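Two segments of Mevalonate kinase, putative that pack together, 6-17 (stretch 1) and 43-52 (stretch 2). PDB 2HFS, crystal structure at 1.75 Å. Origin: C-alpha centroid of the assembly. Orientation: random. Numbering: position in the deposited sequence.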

ATOM      1  N   LYS A   6     -14.669  24.430  13.430  1.00 29.85           N
ATOM      2  CA  LYS A   6     -15.791  23.972  14.245  1.00 29.99           C
ATOM      3  C   LYS A   6     -16.614  22.958  13.442  1.00 27.71           C
ATOM      4  O   LYS A   6     -16.723  23.103  12.214  1.00 27.93           O
ATOM      5  CB  LYS A   6     -16.644  25.164  14.681  1.00 30.22           C
ATOM      6  CG  LYS A   6     -17.146  25.084  16.129  1.00 33.68           C
ATOM      7  CD  LYS A   6     -18.595  24.605  16.230  1.00 35.35           C
ATOM      8  CE  LYS A   6     -18.974  24.319  17.668  1.00 36.00           C
ATOM      9  NZ  LYS A   6     -20.381  23.837  17.768  1.00 37.58           N
ATOM     10  N   PRO A   7     -17.158  21.923  14.103  1.00 26.79           N
ATOM     11  CA  PRO A   7     -17.917  20.885  13.396  1.00 25.07           C
ATOM     12  C   PRO A   7     -19.210  21.426  12.822  1.00 23.57           C
ATOM     13  O   PRO A   7     -19.976  22.107  13.521  1.00 24.43           O
ATOM     14  CB  PRO A   7     -18.216  19.838  14.482  1.00 25.54           C
ATOM     15  CG  PRO A   7     -17.316  20.168  15.616  1.00 25.75           C
ATOM     16  CD  PRO A   7     -17.092  21.644  15.548  1.00 25.97           C
ATOM     17  N   VAL A   8     -19.432  21.137  11.549  1.00 20.27           N
ATOM     18  CA  VAL A   8     -20.603  21.621  10.843  1.00 18.57           C
ATOM     19  C   VAL A   8     -21.677  20.545  10.865  1.00 17.89           C
ATOM     20  O   VAL A   8     -22.831  20.840  11.162  1.00 18.12           O
ATOM     21  CB  VAL A   8     -20.278  22.066   9.404  1.00 18.41           C
ATOM     22  CG1 VAL A   8     -21.530  22.555   8.689  1.00 19.46           C
ATOM     23  CG2 VAL A   8     -19.255  23.167   9.422  1.00 17.31           C
ATOM     24  N   LYS A   9     -21.282  19.301  10.578  1.00 16.81           N
ATOM     25  CA  LYS A   9     -22.166  18.145  10.693  1.00 16.45           C
ATOM     26  C   LYS A   9     -22.051  17.464  12.090  1.00 15.39           C
ATOM     27  O   LYS A   9     -21.035  17.594  12.781  1.00 15.65           O
ATOM     28  CB  LYS A   9     -21.857  17.130   9.574  1.00 15.60           C
ATOM     29  CG  LYS A   9     -22.057  17.665   8.156  1.00 18.46           C
ATOM     30  CD  LYS A   9     -21.903  16.574   7.091  1.00 17.72           C
ATOM     31  CE  LYS A   9     -23.033  15.542   7.119  1.00 14.31           C
ATOM     32  NZ  LYS A   9     -23.232  14.883   5.803  1.00 13.32           N
ATOM     33  N   SER A  10     -23.088  16.728  12.488  1.00 15.53           N
ATOM     34  CA  SER A  10     -23.070  15.993  13.753  1.00 15.21           C
ATOM     35  C   SER A  10     -22.623  14.532  13.565  1.00 14.45           C
ATOM     36  O   SER A  10     -22.212  13.862  14.516  1.00 13.56           O
ATOM     37  CB  SER A  10     -24.431  16.066  14.460  1.00 16.67           C
ATOM     38  OG  SER A  10     -25.432  15.377  13.743  1.00 18.35           O
ATOM     39  N   LYS A  11     -22.713  14.053  12.333  1.00 12.77           N
ATOM     40  CA  LYS A  11     -22.376  12.685  11.997  1.00 12.38           C
ATOM     41  C   LYS A  11     -22.084  12.669  10.503  1.00 11.65           C
ATOM     42  O   LYS A  11     -22.807  13.311   9.748  1.00 11.42           O
ATOM     43  CB  LYS A  11     -23.575  11.785  12.346  1.00 13.25           C
ATOM     44  CG  LYS A  11     -23.425  10.295  12.054  1.00 15.16           C
ATOM     45  CD  LYS A  11     -24.782   9.551  12.271  1.00 14.03           C
ATOM     46  CE  LYS A  11     -24.579   8.030  12.195  1.00 17.42           C
ATOM     47  NZ  LYS A  11     -25.770   7.201  12.634  1.00 20.45           N
ATOM     48  N   THR A  12     -21.039  11.947  10.070  1.00  9.17           N
ATOM     49  CA  THR A  12     -20.822  11.728   8.625  1.00  8.64           C
ATOM     50  C   THR A  12     -21.856  10.797   8.005  1.00  9.46           C
ATOM     51  O   THR A  12     -22.356   9.880   8.670  1.00  9.60           O
ATOM     52  CB  THR A  12     -19.390  11.199   8.329  1.00  7.16           C
ATOM     53  OG1 THR A  12     -19.164   9.976   9.044  1.00  7.22           O
ATOM     54  CG2 THR A  12     -18.356  12.172   8.854  1.00  7.12           C
ATOM     55  N   THR A  13     -22.172  11.050   6.731  1.00  8.62           N
ATOM     56  CA  THR A  13     -23.159  10.284   5.968  1.00  9.82           C
ATOM     57  C   THR A  13     -22.587   9.825   4.632  1.00  9.29           C
ATOM     58  O   THR A  13     -23.254   9.107   3.872  1.00  8.84           O
ATOM     59  CB  THR A  13     -24.425  11.127   5.663  1.00  9.14           C
ATOM     60  OG1 THR A  13     -24.054  12.313   4.917  1.00 12.56           O
ATOM     61  CG2 THR A  13     -25.087  11.653   6.945  1.00  9.49           C
ATOM     62  N   GLY A  14     -21.362  10.255   4.336  1.00  9.99           N
ATOM     63  CA  GLY A  14     -20.716   9.898   3.070  1.00  9.20           C
ATOM     64  C   GLY A  14     -19.972   8.588   3.213  1.00 10.55           C
ATOM     65  O   GLY A  14     -20.091   7.922   4.255  1.00 10.25           O
ATOM     66  N   LYS A  15     -19.189   8.232   2.191  1.00 10.08           N
ATOM     67  CA  LYS A  15     -18.353   7.039   2.231  1.00 12.38           C
ATOM     68  C   LYS A  15     -16.860   7.426   2.170  1.00 11.49           C
ATOM     69  O   LYS A  15     -16.245   7.491   1.089  1.00 12.58           O
ATOM     70  CB  LYS A  15     -18.742   6.058   1.124  1.00 13.65           C
ATOM     71  CG  LYS A  15     -18.052   4.703   1.239  1.00 15.55           C
ATOM     72  CD  LYS A  15     -18.826   3.605   0.514  1.00 20.70           C
ATOM     73  CE  LYS A  15     -18.119   2.271   0.655  1.00 21.50           C
ATOM     74  NZ  LYS A  15     -18.327   1.713   2.015  1.00 23.56           N
ATOM     75  N   ASN A  16     -16.304   7.706   3.348  1.00 10.54           N
ATOM     76  CA  ASN A  16     -14.947   8.226   3.479  1.00  7.73           C
ATOM     77  C   ASN A  16     -13.961   7.098   3.621  1.00  8.25           C
ATOM     78  O   ASN A  16     -13.877   6.475   4.667  1.00  9.03           O
ATOM     79  CB  ASN A  16     -14.859   9.169   4.665  1.00  8.07           C
ATOM     80  CG  ASN A  16     -15.763  10.352   4.499  1.00  8.55           C
ATOM     81  OD1 ASN A  16     -15.572  11.176   3.593  1.00 11.44           O
ATOM     82  ND2 ASN A  16     -16.782  10.421   5.327  1.00 10.69           N
ATOM     83  N   ILE A  17     -13.220   6.849   2.546  1.00  8.40           N
ATOM     84  CA  ILE A  17     -12.360   5.684   2.500  1.00  8.73           C
ATOM     85  C   ILE A  17     -10.927   6.033   2.095  1.00  8.73           C
ATOM     86  O   ILE A  17     -10.677   7.095   1.505  1.00  7.95           O
ATOM     87  CB  ILE A  17     -12.942   4.645   1.503  1.00  9.12           C
ATOM     88  CG1 ILE A  17     -12.750   5.121   0.058  1.00  9.50           C
ATOM     89  CG2 ILE A  17     -14.430   4.331   1.822  1.00  9.55           C
ATOM     90  CD1 ILE A  17     -13.288   4.176  -0.998  1.00 12.54           C
ATOM     91  N   GLU A  43      -9.989  -2.373  -2.495  1.00  7.72           N
ATOM     92  CA  GLU A  43     -10.273  -2.715  -1.102  1.00  7.44           C
ATOM     93  C   GLU A  43      -9.774  -1.601  -0.204  1.00  7.65           C
ATOM     94  O   GLU A  43      -8.703  -1.060  -0.436  1.00  7.61           O
ATOM     95  CB  GLU A  43      -9.594  -4.047  -0.765  1.00  8.40           C
ATOM     96  CG  GLU A  43     -10.293  -5.256  -1.404  1.00  9.10           C
ATOM     97  CD  GLU A  43     -10.041  -5.499  -2.897  1.00 13.56           C
ATOM     98  OE1 GLU A  43      -9.122  -4.927  -3.519  1.00  9.71           O
ATOM     99  OE2 GLU A  43     -10.778  -6.331  -3.468  1.00 13.65           O
ATOM    100  N   TYR A  44     -10.553  -1.247   0.806  1.00  7.49           N
ATOM    101  CA  TYR A  44     -10.382   0.057   1.440  1.00  8.29           C
ATOM    102  C   TYR A  44     -10.643  -0.011   2.916  1.00  7.41           C
ATOM    103  O   TYR A  44     -11.226  -0.983   3.425  1.00  5.67           O
ATOM    104  CB  TYR A  44     -11.342   1.075   0.803  1.00  9.24           C
ATOM    105  CG  TYR A  44     -12.782   0.677   0.938  1.00  8.99           C
ATOM    106  CD1 TYR A  44     -13.547   1.117   2.027  1.00 10.47           C
ATOM    107  CD2 TYR A  44     -13.386  -0.159  -0.005  1.00  8.16           C
ATOM    108  CE1 TYR A  44     -14.870   0.743   2.171  1.00  9.27           C
ATOM    109  CE2 TYR A  44     -14.726  -0.546   0.129  1.00 11.04           C
ATOM    110  CZ  TYR A  44     -15.450  -0.097   1.220  1.00 10.61           C
ATOM    111  OH  TYR A  44     -16.761  -0.451   1.360  1.00  9.85           O
ATOM    112  N   THR A  45     -10.200   1.033   3.606  1.00  6.69           N
ATOM    113  CA  THR A  45     -10.532   1.229   4.997  1.00  8.45           C
ATOM    114  C   THR A  45     -11.492   2.433   5.011  1.00  9.10           C
ATOM    115  O   THR A  45     -11.247   3.452   4.322  1.00  8.33           O
ATOM    116  CB  THR A  45      -9.241   1.537   5.793  1.00  9.38           C
ATOM    117  OG1 THR A  45      -8.458   0.334   5.925  1.00  6.90           O
ATOM    118  CG2 THR A  45      -9.553   1.919   7.221  1.00 10.76           C
ATOM    119  N   GLU A  46     -12.600   2.295   5.741  1.00  7.63           N
ATOM    120  CA  GLU A  46     -13.571   3.399   5.876  1.00  8.75           C
ATOM    121  C   GLU A  46     -13.565   3.994   7.292  1.00  8.99           C
ATOM    122  O   GLU A  46     -13.412   3.252   8.278  1.00  8.09           O
ATOM    123  CB  GLU A  46     -14.971   2.926   5.477  1.00  9.62           C
ATOM    124  CG  GLU A  46     -16.060   3.962   5.768  1.00 12.08           C
ATOM    125  CD  GLU A  46     -17.448   3.548   5.311  1.00 15.12           C
ATOM    126  OE1 GLU A  46     -17.731   2.332   5.252  1.00 18.62           O
ATOM    127  OE2 GLU A  46     -18.258   4.459   5.016  1.00 19.15           O
ATOM    128  N   CYS A  47     -13.685   5.324   7.380  1.00  9.29           N
ATOM    129  CA  CYS A  47     -13.799   6.035   8.653  1.00  9.55           C
ATOM    130  C   CYS A  47     -15.153   6.759   8.717  1.00 10.80           C
ATOM    131  O   CYS A  47     -15.557   7.447   7.763  1.00  9.64           O
ATOM    132  CB  CYS A  47     -12.629   7.018   8.851  1.00 10.39           C
ATOM    133  SG  CYS A  47     -12.847   8.109  10.281  1.00 11.17           S
ATOM    134  N   ARG A  48     -15.856   6.569   9.834  1.00 10.75           N
ATOM    135  CA  ARG A  48     -17.094   7.274  10.135  1.00 12.15           C
ATOM    136  C   ARG A  48     -16.844   8.048  11.414  1.00 11.87           C
ATOM    137  O   ARG A  48     -16.199   7.529  12.350  1.00 11.18           O
ATOM    138  CB  ARG A  48     -18.246   6.293  10.383  1.00 12.22           C
ATOM    139  CG  ARG A  48     -18.756   5.515   9.184  1.00 12.50           C
ATOM    140  CD  ARG A  48     -19.888   4.508   9.524  1.00 16.66           C
ATOM    141  NE  ARG A  48     -21.152   5.192   9.807  1.00 24.18           N
ATOM    142  CZ  ARG A  48     -22.374   4.654   9.704  1.00 25.76           C
ATOM    143  NH1 ARG A  48     -22.534   3.396   9.306  1.00 24.70           N
ATOM    144  NH2 ARG A  48     -23.444   5.390   9.988  1.00 23.42           N
ATOM    145  N   LEU A  49     -17.368   9.267  11.451  1.00 10.75           N
ATOM    146  CA  LEU A  49     -17.223  10.162  12.582  1.00  9.71           C
ATOM    147  C   LEU A  49     -18.567  10.710  13.048  1.00 10.21           C
ATOM    148  O   LEU A  49     -19.469  10.902  12.249  1.00  9.44           O
ATOM    149  CB  LEU A  49     -16.342  11.346  12.186  1.00 11.02           C
ATOM    150  CG  LEU A  49     -14.886  11.060  11.833  1.00  9.55           C
ATOM    151  CD1 LEU A  49     -14.257  12.386  11.435  1.00  6.57           C
ATOM    152  CD2 LEU A  49     -14.139  10.454  13.033  1.00  7.21           C
ATOM    153  N   GLU A  50     -18.679  10.952  14.346  1.00 10.50           N
ATOM    154  CA  GLU A  50     -19.770  11.744  14.892  1.00 10.96           C
ATOM    155  C   GLU A  50     -19.337  12.475  16.148  1.00 11.19           C
ATOM    156  O   GLU A  50     -18.399  12.058  16.828  1.00 10.68           O
ATOM    157  CB  GLU A  50     -20.968  10.868  15.173  1.00 12.92           C
ATOM    158  CG  GLU A  50     -20.672   9.711  16.100  1.00 15.61           C
ATOM    159  CD  GLU A  50     -21.909   8.876  16.285  1.00 17.65           C
ATOM    160  OE1 GLU A  50     -22.248   8.107  15.363  1.00 18.63           O
ATOM    161  OE2 GLU A  50     -22.554   9.027  17.330  1.00 17.08           O
ATOM    162  N   ILE A  51     -20.028  13.567  16.441  1.00 12.05           N
ATOM    163  CA  ILE A  51     -19.723  14.395  17.601  1.00 13.43           C
ATOM    164  C   ILE A  51     -19.964  13.630  18.887  1.00 12.67           C
ATOM    165  O   ILE A  51     -20.798  12.718  18.927  1.00 13.53           O
ATOM    166  CB  ILE A  51     -20.489  15.749  17.522  1.00 12.71           C
ATOM    167  CG1 ILE A  51     -22.011  15.552  17.494  1.00 18.24           C
ATOM    168  CG2 ILE A  51     -20.042  16.527  16.282  1.00 16.00           C
ATOM    169  CD1 ILE A  51     -22.810  16.885  17.446  1.00 16.67           C
ATOM    170  N   ASN A  52     -19.178  13.943  19.913  1.00 12.12           N
ATOM    171  CA  ASN A  52     -19.301  13.294  21.213  1.00 12.70           C
ATOM    172  C   ASN A  52     -19.445  14.417  22.238  1.00 13.26           C
ATOM    173  O   ASN A  52     -18.469  14.834  22.833  1.00 13.60           O
ATOM    174  CB  ASN A  52     -18.062  12.416  21.478  1.00 12.66           C
ATOM    175  CG  ASN A  52     -18.359  11.204  22.378  1.00 14.09           C
ATOM    176  OD1 ASN A  52     -19.514  10.836  22.601  1.00 12.74           O
ATOM    177  ND2 ASN A  52     -17.307  10.573  22.868  1.00 14.81           N
TER
HETATM  178  O   HOH W   1     -25.050   7.760  15.665  1.00 28.02           O
HETATM  179  O   HOH W   2     -21.331   8.134  10.623  1.00 16.68           O
HETATM  180  O   HOH W   3     -17.584   7.232   5.914  1.00 18.75           O

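The two stretches meet along two separate ladders, and the register shifts by two residues between them. Stretch 2 is a continuous strand from Glu-43 to Asn-52. Stretch 1 is mostly irregular and pairs with it at two places, Lys-11 opposite Glu-50 and Ile-17 opposite Glu-46. Between these points stretch 1 loops away from the strand, and side chains and waters take over part of the bonding. Together the stretches bury 760 Å² of surface.

At the first place the pairing is a single bridge. Lys-11 CA lies 4.0 Å from Glu-50 CA. The backbone hydrogen bonds are made by the neighbours of this pair. Ile-51 N donates to Ser-10 O at 2.9 Å, and Thr-12 N donates to Leu-49 O at 2.9 Å. Both are nearly straight. Leu-49 O also receives a CA-H...O contact from Lys-11 CA at 3.4 Å.

Thr-12 extends this pattern with its side chain. Its CA-to-CB bond points toward the strand, and chi1 is p. Leu-49 N donates to Thr-12 OG1 at 3.1 Å. The hydroxyl oxygen therefore serves an amide that would pair with a carbonyl in a regular sheet. Thr-12 is buried, and its methyl CG2 lies 4.0 Å from Leu-49 CB.

The second ladder is antiparallel. Ile-17 and Glu-46 form a non-hydrogen-bonded pair with side chains on the same face of the sheet. The adjoining hydrogen bond runs from Cys-47 N to Asn-16 O at 3.0 Å. CA-H...O contacts add to it: Glu-46 CA to Asn-16 O at 3.3 Å, and Ile-17 CA to Thr-45 O at 3.1 Å.

Lys-15 carries the main charged contact. Its CA-to-CB bond points sideways, but the extended chain brings its end nearer the strand. Lys-15 NZ donates to Tyr-44 OH at 2.8 Å. It also forms a salt bridge with Glu-46, with Lys-15 NZ 3.3 Å from Glu-46 OE1; the hydrogen bond within it is weak. One ammonium group thus ties two strand residues. The Tyr-44 ring also meets Ile-17, with Ile-17 CG2 3.3 Å from Tyr-44 CD1, a close apolar contact.

Near the first bridge, Lys-11 meets both kinds of charge. Lys-11 NZ is 4.5 Å from Glu-50 OE1, too far for a salt bridge. Water 1 spans the gap, accepting from Lys-11 NZ at 3.2 Å and donating to Glu-50 OE1 at 2.8 Å. Lys-11 NZ also lies 4.0 Å from Arg-48 NH2, a like-charge approach.

Two more waters link the stretches. Water 2 donates to Thr-12 O at 2.8 Å and accepts from Arg-48 NE at 3.1 Å. Water 3 accepts from Asn-16 N at 2.9 Å and lies 2.8 Å from Cys-47 O and 3.0 Å from Glu-46 OE2. It bridges where the loop rejoins the strand.

Ile-51 closes the far end. Its CA-to-CB bond points toward stretch 1, and Ile-51 CG2 makes an apolar contact with Pro-7 CB at 4.2 Å. Ile-51 CD1 packs carbon to carbon against Ser-10 CB at 3.5 Å.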